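Local coordinates for protein exopolygalacturonase (Yersinia enterocolitica, PDB 2UVF) that cleaves pectic polygalacturonate as a family 28 exo-acting glycoside hydrolase, and here holds digalacturonic acid in its active-site pocket, at residues A[397-402]-A[431-436]; A[155-160]-A[180-185]; A[82-87]-A[114-119]. One frame throughout, in Å; residues are numbered along the deposited sequence.

In the fold
From the N terminus, contact 3 comes first, fastening helix 81-88 to strand 114-117 within the fibronectin type III domain and closing a loop that contains helix 92-100. Contact 2 follows where the beta-helix begins, bringing Gln155 and strand 156-158 against the turn that follows helix 173-181. Contact 1 lies much farther along, joining two successive turns at 397-402 and 431-436 beside the sugar and nickel sites. The three closures are in series; none nests in or crosses another. Contacts 1 and 3 have centres about 25 Å apart, yet Tyr94, from the loop closed by contact 3, meets Phe397 of contact 1, so the two domains touch there. Contact 2 lies about 34 Å from contact 1, centre to centre.

Contact 1: residues A[397-402]-A[431-436]; sequences FFDTGD and FRMGHG. With NI (nickel (II) ion), chain K; ADA (alpha-D-galactopyranuronic acid), chain C.
Asp399 OD1 is gripped by two donors from the 431-436 segment. Arg432 NH2 reaches it at 2.9 Å as a salt bridge, and Met433 N donates to the same oxygen at 3.1 Å. Both donors come from above the carboxylate plane, whereas OD1 lies in the plane of the guanidinium, the two groups being turned 65° apart. Asp399 CG is anti to its backbone N, which carries the carboxylate alongside the extended Arg432 chain. A water donates to Asp399 OD2 and is weakly held by Arg432 NH2, while Arg432 NE pairs with Glu285, so the arginine is shared between two acids.

Beside this cluster the backbones pair as parallel strands at Phe398 and Phe431, where Arg432 N donates a hydrogen bond to Phe398 O (2.6 Å), nearly along the C=O axis; past the strand ends, Thr400 N donates to Met433 O. The Phe398 and Phe431 side chains run side by side in the same direction, their planes only 9° apart but slid so far that the rings barely overlap, with CD2 of Phe398 3.7 Å from CE1 of Phe431.

Farther on, Asp402 O takes two donors, Thr400 OG1 and His435 N, both from above the carbonyl plane. The His435 ring lies flat against Asp402, whose CA sits over the ring centre, 3.7 Å from the centroid, in a CH-pi contact. Gly401 O binds nickel at 2.1 Å, together with three waters and Asp376. Asp402 OD2 accepts a bond from O1 of the galacturonic acid, and its OD1 is 3.1 Å from the sugar C1, the anomeric carbon. Like-on-like side chains stacked on neighbouring parallel strands, followed by loops that bear the sugar-binding residues, are characteristic of the right-handed parallel beta-helix of family 28 hydrolases.

Contact 2: residues A[155-160]-A[180-185]; sequences QIVNVR and IDSCKP
Gln155 and Lys184 cross at about a right angle, and that crossing accounts for the closest approaches between 155-160 and 180-185. Gln155 CG is anti to its backbone N (chi1 -175°), and a bend at chi2 swings the amide round so that its oxygen, OE1, faces the chain at Lys184. There OE1 receives the Lys184 backbone N-H in a long, weak hydrogen bond of 3.4 Å, with the N-H pointing at it at 151°. The same oxygen also lies 3.4 Å from Lys184 CB. The lysine chain, bent at chi3, then folds back across the amide, placing its CE 3.8 Å from Gln155 CD. The glutamine amide therefore meets both the backbone and the aliphatic part of Lys184, but the one hydrogen bond between the two segments is this weak one.

Val157, two residues along, presents a forked end to the other segment. Its CG1, anti to the backbone N, comes within 4.2 Å of Ser182 OG, and CG2 lies 4.3 Å from Cys183 SG. These are loose contacts, and the total buried surface of 219 Å² is modest. Covalent chemistry fixes one side: Cys183 is joined in a disulfide to Cys187. Ser182 OG also turns back to Ala179 O in a weak bond. At the far end of the first segment, Asn158 OD1 accepts from Arg160 N at 2.7 Å, an Asx turn that bends the chain away after the strand.

In the fold, strand 156-158 runs parallel to strand 187-191, with backbone bonds from Gln155 and Val157 to Arg188. Helix 173-181 lies between them in sequence and rests on the strand through Ala179, against which both Val157 and Val159 pack; Lys204 reaches the helix end by bonding Ile180 O.

Contact 3: residues A[82-87]-A[114-119]; sequences SDNNDN and NFTVIG
The Phe115 ring carries the Asn84 side-chain amide on one face: ND2 sits 3.6 Å above the ring plane, over its centre, and the two planes are stacked at 22°. At the ring edge, in plane, lies Val117 CG2. The stack is tight at its root, with Asn84 CB 3.3 Å from Phe115 CD1. Asn84 CG is anti to its backbone N, which sends the amide straight from the helix across the ring.

From there the amide reaches the backbone of Thr116 at two points. Thr116 N donates to Asn84 OD1 at 2.6 Å, and Asn84 ND2 donates to Thr116 O at 3.1 Å. A water gives OD1 a second donor and also bonds Thr116 OG1. The following residue, Asn85, whose ND2 is hydrogen-bonded to Ala81 O, adds a weak bond from ND2 to Asn114 O.

Strand 114-117 is an outermost strand of its sheet, pairing with strand 53-58 through Phe115 and Val117. On the chemistry, one asparagine amide serves Thr116 as a neighbouring strand would, satisfying both its backbone N-H and C=O, while the aromatic face and the two bonds together fix the rotation of that buried amide.

Contact 1: residues A[397-402]-A[431-436]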
loop_
_atom_site.group_PDB
_atom_site.type_symbol
_atom_site.label_atom_id
_atom_site.label_comp_id
_atom_site.label_asym_id
_atom_site.label_seq_id
_atom_site.Cartn_x
_atom_site.Cartn_y
_atom_site.Cartn_z
ATOM N N PHE A 397 -0.874 -8.026 -4.602
ATOM C CA PHE A 397 -0.620 -9.077 -3.620
ATOM C C PHE A 397 0.397 -8.519 -2.604
ATOM O O PHE A 397 1.422 -7.998 -3.003
ATOM C CB PHE A 397 -0.078 -10.339 -4.317
ATOM C CG PHE A 397 0.375 -11.444 -3.370
ATOM C CD1 PHE A 397 -0.487 -12.482 -3.010
ATOM C CD2 PHE A 397 1.683 -11.472 -2.883
ATOM C CE1 PHE A 397 -0.064 -13.494 -2.166
ATOM C CE2 PHE A 397 2.110 -12.482 -2.034
ATOM C CZ PHE A 397 1.237 -13.491 -1.677
ATOM N N PHE A 398 0.097 -8.613 -1.309
ATOM C CA PHE A 398 1.011 -8.104 -0.247
ATOM C C PHE A 398 1.465 -9.243 0.659
ATOM O O PHE A 398 0.642 -9.920 1.252
ATOM C CB PHE A 398 0.372 -7.007 0.619
ATOM C CG PHE A 398 0.158 -5.704 -0.087
ATOM C CD1 PHE A 398 1.152 -4.721 -0.093
ATOM C CD2 PHE A 398 -1.047 -5.438 -0.730
ATOM C CE1 PHE A 398 0.944 -3.498 -0.758
ATOM C CE2 PHE A 398 -1.261 -4.233 -1.371
ATOM C CZ PHE A 398 -0.265 -3.264 -1.390
ATOM N N ASP A 399 2.784 -9.445 0.736
ATOM C CA ASP A 399 3.439 -10.298 1.741
ATOM C C ASP A 399 4.737 -9.537 2.109
ATOM O O ASP A 399 5.753 -9.608 1.398
ATOM C CB ASP A 399 3.727 -11.700 1.157
ATOM C CG ASP A 399 4.035 -12.726 2.211
ATOM O OD1 ASP A 399 3.127 -13.043 3.004
ATOM O OD2 ASP A 399 5.185 -13.245 2.235
ATOM N N THR A 400 4.682 -8.771 3.193
ATOM C CA THR A 400 5.645 -7.695 3.405
ATOM C C THR A 400 6.348 -7.844 4.755
ATOM O O THR A 400 5.846 -8.501 5.651
ATOM C CB THR A 400 4.947 -6.304 3.287
ATOM O OG1 THR A 400 3.888 -6.219 4.242
ATOM C CG2 THR A 400 4.355 -6.082 1.895
ATOM N N GLY A 401 7.520 -7.227 4.876
ATOM C CA GLY A 401 8.287 -7.250 6.104
ATOM C C GLY A 401 7.715 -6.319 7.148
ATOM O O GLY A 401 7.958 -6.522 8.333
ATOM N N ASP A 402 6.956 -5.317 6.709
ATOM C CA ASP A 402 6.328 -4.346 7.617
ATOM C C ASP A 402 4.886 -4.071 7.199
ATOM O O ASP A 402 4.188 -4.986 6.721
ATOM C CB ASP A 402 7.150 -3.046 7.663
ATOM C CG ASP A 402 7.078 -2.364 9.014
ATOM O OD1 ASP A 402 6.070 -1.679 9.270
ATOM O OD2 ASP A 402 8.018 -2.524 9.824
ATOM N N PHE A 431 -4.118 -9.181 0.981
ATOM C CA PHE A 431 -3.065 -8.966 1.973
ATOM C C PHE A 431 -2.743 -10.305 2.604
ATOM O O PHE A 431 -3.652 -10.970 3.100
ATOM C CB PHE A 431 -3.505 -7.956 3.047
ATOM C CG PHE A 431 -3.924 -6.630 2.489
ATOM C CD1 PHE A 431 -3.020 -5.581 2.402
ATOM C CD2 PHE A 431 -5.237 -6.423 2.058
ATOM C CE1 PHE A 431 -3.403 -4.339 1.873
ATOM C CE2 PHE A 431 -5.637 -5.193 1.535
ATOM C CZ PHE A 431 -4.720 -4.140 1.443
ATOM N N ARG A 432 -1.494 -10.743 2.510
ATOM C CA ARG A 432 -1.053 -11.910 3.243
ATOM C C ARG A 432 -0.361 -11.405 4.512
ATOM O O ARG A 432 -0.964 -10.687 5.271
ATOM C CB ARG A 432 -0.168 -12.831 2.389
ATOM C CG ARG A 432 -0.137 -14.285 2.868
ATOM C CD ARG A 432 0.615 -15.181 1.889
ATOM N NE ARG A 432 0.880 -16.500 2.442
ATOM C CZ ARG A 432 1.853 -16.779 3.308
ATOM N NH1 ARG A 432 2.001 -18.025 3.757
ATOM N NH2 ARG A 432 2.670 -15.813 3.746
ATOM N N MET A 433 0.896 -11.754 4.737
ATOM C CA MET A 433 1.586 -11.273 5.944
ATOM C C MET A 433 1.991 -9.815 5.846
ATOM O O MET A 433 2.158 -9.268 4.749
ATOM C CB MET A 433 2.757 -12.196 6.357
ATOM C CG MET A 433 2.257 -13.598 6.615
ATOM S SD MET A 433 3.322 -14.760 7.395
ATOM C CE MET A 433 3.744 -13.919 8.909
ATOM N N GLY A 434 2.107 -9.183 7.012
ATOM C CA GLY A 434 2.483 -7.776 7.103
ATOM C C GLY A 434 1.961 -7.236 8.412
ATOM O O GLY A 434 1.157 -7.884 9.055
ATOM N N HIS A 435 2.406 -6.047 8.797
ATOM C CA HIS A 435 2.144 -5.522 10.126
ATOM C C HIS A 435 0.774 -4.864 10.205
ATOM O O HIS A 435 0.321 -4.496 11.285
ATOM C CB HIS A 435 3.230 -4.507 10.531
ATOM C CG HIS A 435 4.560 -5.113 10.831
ATOM N ND1 HIS A 435 4.948 -6.350 10.354
ATOM C CD2 HIS A 435 5.613 -4.633 11.537
ATOM C CE1 HIS A 435 6.177 -6.608 10.764
ATOM N NE2 HIS A 435 6.609 -5.576 11.468
ATOM N N GLY A 436 0.126 -4.700 9.053
ATOM C CA GLY A 436 -1.213 -4.154 9.027
ATOM C C GLY A 436 -1.589 -3.888 7.593
ATOM O O GLY A 436 -0.797 -3.347 6.842
HETATM NI NI NI K . 7.533 -8.048 9.685
HETATM C C1 ADA C . 7.109 0.871 10.676
HETATM C C2 ADA C . 7.906 1.582 9.563
HETATM C C3 ADA C . 8.956 2.471 10.268
HETATM C C4 ADA C . 8.171 3.650 10.868
HETATM C C5 ADA C . 7.230 3.048 11.927
HETATM C C6 ADA C . 6.330 4.137 12.556
HETATM O O1 ADA C . 7.947 0.119 11.601
HETATM O O2 ADA C . 8.475 0.689 8.633
HETATM O O3 ADA C . 10.051 2.869 9.406
HETATM O O4 ADA C . 7.335 4.209 9.824
HETATM O O5 ADA C . 6.397 1.937 11.378
HETATM O O6B ADA C . 5.267 4.441 11.956
HETATM O O6A ADA C . 6.706 4.658 13.637
HETATM O O HOH W 1 5.625 -15.031 4.195
HETATM O O HOH W 2 5.892 -9.022 8.204
HETATM O O HOH W 3 7.327 -9.624 11.212
HETATM O O HOH W 4 9.405 -7.137 11.076
#

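Contact 2: residues A[155-160]-A[180-185]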
loop_
_atom_site.group_PDB
_atom_site.type_symbol
_atom_site.label_atom_id
_atom_site.label_comp_id
_atom_site.label_asym_id
_atom_site.label_seq_id
_atom_site.Cartn_x
_atom_site.Cartn_y
_atom_site.Cartn_z
ATOM N N GLN A 155 8.328 5.341 -28.216
ATOM C CA GLN A 155 9.713 5.129 -28.608
ATOM C C GLN A 155 10.329 4.063 -27.706
ATOM O O GLN A 155 10.636 4.333 -26.544
ATOM C CB GLN A 155 10.520 6.427 -28.483
ATOM C CG GLN A 155 11.963 6.298 -28.993
ATOM C CD GLN A 155 12.986 7.138 -28.220
ATOM O OE1 GLN A 155 12.640 7.963 -27.370
ATOM N NE2 GLN A 155 14.267 6.910 -28.517
ATOM N N ILE A 156 10.506 2.858 -28.236
ATOM C CA ILE A 156 11.144 1.786 -27.474
ATOM C C ILE A 156 12.621 2.097 -27.312
ATOM O O ILE A 156 13.292 2.450 -28.280
ATOM C CB ILE A 156 10.959 0.389 -28.137
ATOM C CG1 ILE A 156 9.467 0.072 -28.372
ATOM C CG2 ILE A 156 11.667 -0.711 -27.320
ATOM C CD1 ILE A 156 8.525 0.308 -27.152
ATOM N N VAL A 157 13.107 1.996 -26.077
ATOM C CA VAL A 157 14.524 2.157 -25.762
ATOM C C VAL A 157 14.938 0.936 -24.951
ATOM O O VAL A 157 14.433 0.717 -23.850
ATOM C CB VAL A 157 14.805 3.447 -24.935
ATOM C CG1 VAL A 157 16.283 3.572 -24.612
ATOM C CG2 VAL A 157 14.293 4.703 -25.646
ATOM N N ASN A 158 15.851 0.138 -25.487
ATOM C CA ASN A 158 16.289 -1.078 -24.813
ATOM C C ASN A 158 17.633 -0.815 -24.134
ATOM O O ASN A 158 18.544 -0.288 -24.760
ATOM C CB ASN A 158 16.357 -2.231 -25.826
ATOM C CG ASN A 158 16.813 -3.552 -25.210
ATOM O OD1 ASN A 158 17.516 -3.585 -24.195
ATOM N ND2 ASN A 158 16.428 -4.655 -25.847
ATOM N N VAL A 159 17.744 -1.155 -22.849
ATOM C CA VAL A 159 18.965 -0.858 -22.074
ATOM C C VAL A 159 20.182 -1.653 -22.555
ATOM O O VAL A 159 21.323 -1.321 -22.205
ATOM C CB VAL A 159 18.793 -1.031 -20.510
ATOM C CG1 VAL A 159 17.694 -0.125 -19.966
ATOM C CG2 VAL A 159 18.570 -2.495 -20.111
ATOM N N ARG A 160 19.931 -2.702 -23.342
ATOM C CA ARG A 160 21.003 -3.530 -23.908
ATOM C C ARG A 160 21.756 -2.795 -25.017
ATOM O O ARG A 160 22.936 -3.052 -25.239
ATOM C CB ARG A 160 20.467 -4.872 -24.409
ATOM C CG ARG A 160 20.149 -5.848 -23.290
ATOM C CD ARG A 160 19.887 -7.248 -23.809
ATOM N NE ARG A 160 21.128 -7.977 -24.076
ATOM C CZ ARG A 160 21.784 -8.721 -23.181
ATOM N NH1 ARG A 160 21.329 -8.853 -21.937
ATOM N NH2 ARG A 160 22.905 -9.344 -23.533
ATOM N N ILE A 180 17.859 5.794 -19.936
ATOM C CA ILE A 180 16.861 6.752 -19.425
ATOM C C ILE A 180 17.191 8.178 -19.872
ATOM O O ILE A 180 16.289 8.948 -20.206
ATOM C CB ILE A 180 16.718 6.714 -17.871
ATOM C CG1 ILE A 180 16.265 5.329 -17.388
ATOM C CG2 ILE A 180 15.733 7.781 -17.395
ATOM C CD1 ILE A 180 16.624 5.033 -15.936
ATOM N N ASP A 181 18.479 8.525 -19.868
ATOM C CA ASP A 181 18.928 9.854 -20.300
ATOM C C ASP A 181 18.562 10.108 -21.766
ATOM O O ASP A 181 18.004 11.155 -22.096
ATOM C CB ASP A 181 20.437 10.031 -20.079
ATOM C CG ASP A 181 20.802 10.269 -18.625
ATOM O OD1 ASP A 181 19.966 10.807 -17.866
ATOM O OD2 ASP A 181 21.943 9.926 -18.240
ATOM N N SER A 182 18.846 9.129 -22.624
ATOM C CA SER A 182 18.560 9.218 -24.061
ATOM C C SER A 182 17.084 8.996 -24.372
ATOM O O SER A 182 16.746 8.285 -25.325
ATOM C CB SER A 182 19.404 8.200 -24.834
ATOM O OG SER A 182 18.748 6.944 -24.920
ATOM N N CYS A 183 16.210 9.611 -23.577
ATOM C CA CYS A 183 14.779 9.318 -23.636
ATOM C C CYS A 183 13.965 10.544 -24.059
ATOM O O CYS A 183 13.967 11.567 -23.366
ATOM C CB CYS A 183 14.299 8.808 -22.270
ATOM S SG CYS A 183 13.432 7.205 -22.272
ATOM N N LYS A 184 13.281 10.436 -25.199
ATOM C CA LYS A 184 12.306 11.440 -25.628
ATOM C C LYS A 184 11.043 11.302 -24.772
ATOM O O LYS A 184 10.778 10.211 -24.266
ATOM C CB LYS A 184 11.958 11.246 -27.111
ATOM C CG LYS A 184 12.931 11.895 -28.095
ATOM C CD LYS A 184 12.521 11.652 -29.559
ATOM C CE LYS A 184 13.171 10.384 -30.136
ATOM N NZ LYS A 184 13.269 10.409 -31.627
ATOM N N PRO A 185 10.277 12.403 -24.575
ATOM C CA PRO A 185 8.958 12.310 -23.913
ATOM C C PRO A 185 8.000 11.300 -24.554
ATOM O O PRO A 185 7.668 11.411 -25.739
ATOM C CB PRO A 185 8.408 13.741 -24.025
ATOM C CG PRO A 185 9.631 14.589 -24.069
ATOM C CD PRO A 185 10.620 13.804 -24.886
#

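Contact 3: residues A[82-87]-A[114-119]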
loop_
_atom_site.group_PDB
_atom_site.type_symbol
_atom_site.label_atom_id
_atom_site.label_comp_id
_atom_site.label_asym_id
_atom_site.label_seq_id
_atom_site.Cartn_x
_atom_site.Cartn_y
_atom_site.Cartn_z
ATOM N N SER A 82 -15.274 -10.376 -12.753
ATOM C CA SER A 82 -14.726 -11.597 -12.139
ATOM C C SER A 82 -13.771 -12.380 -13.044
ATOM O O SER A 82 -12.646 -12.686 -12.633
ATOM C CB SER A 82 -15.858 -12.516 -11.680
ATOM O OG SER A 82 -16.684 -12.884 -12.779
ATOM N N ASP A 83 -14.220 -12.710 -14.261
ATOM C CA ASP A 83 -13.415 -13.470 -15.234
ATOM C C ASP A 83 -12.239 -12.655 -15.782
ATOM O O ASP A 83 -11.172 -13.194 -16.076
ATOM C CB ASP A 83 -14.282 -13.989 -16.408
ATOM C CG ASP A 83 -15.558 -14.731 -15.946
ATOM O OD1 ASP A 83 -15.490 -15.591 -15.024
ATOM O OD2 ASP A 83 -16.634 -14.461 -16.537
ATOM N N ASN A 84 -12.449 -11.354 -15.934
ATOM C CA ASN A 84 -11.371 -10.457 -16.315
ATOM C C ASN A 84 -10.268 -10.438 -15.268
ATOM O O ASN A 84 -9.100 -10.676 -15.580
ATOM C CB ASN A 84 -11.885 -9.051 -16.536
ATOM C CG ASN A 84 -10.815 -8.133 -17.077
ATOM O OD1 ASN A 84 -10.191 -7.358 -16.330
ATOM N ND2 ASN A 84 -10.597 -8.208 -18.377
ATOM N N ASN A 85 -10.645 -10.186 -14.021
ATOM C CA ASN A 85 -9.693 -10.342 -12.908
ATOM C C ASN A 85 -8.966 -11.711 -12.848
ATOM O O ASN A 85 -7.773 -11.747 -12.540
ATOM C CB ASN A 85 -10.353 -9.966 -11.583
ATOM C CG ASN A 85 -10.377 -8.449 -11.345
ATOM O OD1 ASN A 85 -9.600 -7.941 -10.535
ATOM N ND2 ASN A 85 -11.268 -7.725 -12.049
ATOM N N ASP A 86 -9.641 -12.821 -13.183
ATOM C CA ASP A 86 -8.964 -14.139 -13.209
ATOM C C ASP A 86 -7.764 -14.132 -14.168
ATOM O O ASP A 86 -6.736 -14.747 -13.902
ATOM C CB ASP A 86 -9.921 -15.296 -13.594
ATOM C CG ASP A 86 -10.990 -15.583 -12.539
ATOM O OD1 ASP A 86 -10.779 -15.288 -11.347
ATOM O OD2 ASP A 86 -12.055 -16.129 -12.913
ATOM N N ASN A 87 -7.914 -13.422 -15.281
ATOM C CA ASN A 87 -6.875 -13.281 -16.311
ATOM C C ASN A 87 -5.747 -12.286 -15.922
ATOM O O ASN A 87 -4.554 -12.611 -16.039
ATOM C CB ASN A 87 -7.576 -12.879 -17.632
ATOM C CG ASN A 87 -6.641 -12.828 -18.844
ATOM O OD1 ASN A 87 -5.432 -13.065 -18.754
ATOM N ND2 ASN A 87 -7.223 -12.506 -20.011
ATOM N N ASN A 114 -12.764 -3.544 -11.030
ATOM C CA ASN A 114 -11.809 -3.271 -12.102
ATOM C C ASN A 114 -11.973 -4.251 -13.252
ATOM O O ASN A 114 -12.373 -5.396 -13.041
ATOM C CB ASN A 114 -10.354 -3.272 -11.583
ATOM C CG ASN A 114 -9.835 -4.670 -11.275
ATOM O OD1 ASN A 114 -10.034 -5.180 -10.166
ATOM N ND2 ASN A 114 -9.146 -5.290 -12.251
ATOM N N PHE A 115 -11.663 -3.791 -14.460
ATOM C CA PHE A 115 -11.720 -4.606 -15.675
ATOM C C PHE A 115 -10.669 -4.070 -16.651
ATOM O O PHE A 115 -10.700 -2.900 -17.012
ATOM C CB PHE A 115 -13.139 -4.536 -16.281
ATOM C CG PHE A 115 -13.333 -5.346 -17.551
ATOM C CD1 PHE A 115 -13.924 -6.602 -17.506
ATOM C CD2 PHE A 115 -12.981 -4.829 -18.794
ATOM C CE1 PHE A 115 -14.120 -7.349 -18.673
ATOM C CE2 PHE A 115 -13.179 -5.569 -19.963
ATOM C CZ PHE A 115 -13.742 -6.831 -19.897
ATOM N N THR A 116 -9.737 -4.929 -17.062
ATOM C CA THR A 116 -8.670 -4.549 -18.009
ATOM C C THR A 116 -8.999 -4.862 -19.490
ATOM O O THR A 116 -9.072 -6.030 -19.892
ATOM C CB THR A 116 -7.321 -5.206 -17.626
ATOM O OG1 THR A 116 -7.049 -4.943 -16.256
ATOM C CG2 THR A 116 -6.187 -4.661 -18.457
ATOM N N VAL A 117 -9.170 -3.812 -20.297
ATOM C CA VAL A 117 -9.470 -3.982 -21.723
ATOM C C VAL A 117 -8.206 -4.017 -22.586
ATOM O O VAL A 117 -7.561 -2.978 -22.769
ATOM C CB VAL A 117 -10.383 -2.857 -22.260
ATOM C CG1 VAL A 117 -10.887 -3.211 -23.656
ATOM C CG2 VAL A 117 -11.561 -2.573 -21.314
ATOM N N ILE A 118 -7.873 -5.190 -23.141
ATOM C CA ILE A 118 -6.693 -5.336 -24.014
ATOM C C ILE A 118 -7.029 -5.517 -25.513
ATOM O O ILE A 118 -8.204 -5.494 -25.909
ATOM C CB ILE A 118 -5.712 -6.464 -23.525
ATOM C CG1 ILE A 118 -6.254 -7.862 -23.845
ATOM C CG2 ILE A 118 -5.384 -6.297 -22.026
ATOM C CD1 ILE A 118 -5.182 -8.920 -24.041
ATOM N N GLY A 119 -5.990 -5.684 -26.335
ATOM C CA GLY A 119 -6.147 -5.974 -27.763
ATOM C C GLY A 119 -6.726 -4.818 -28.561
ATOM O O GLY A 119 -7.469 -5.031 -29.519
HETATM O O HOH W 5 -8.347 -6.816 -14.261
#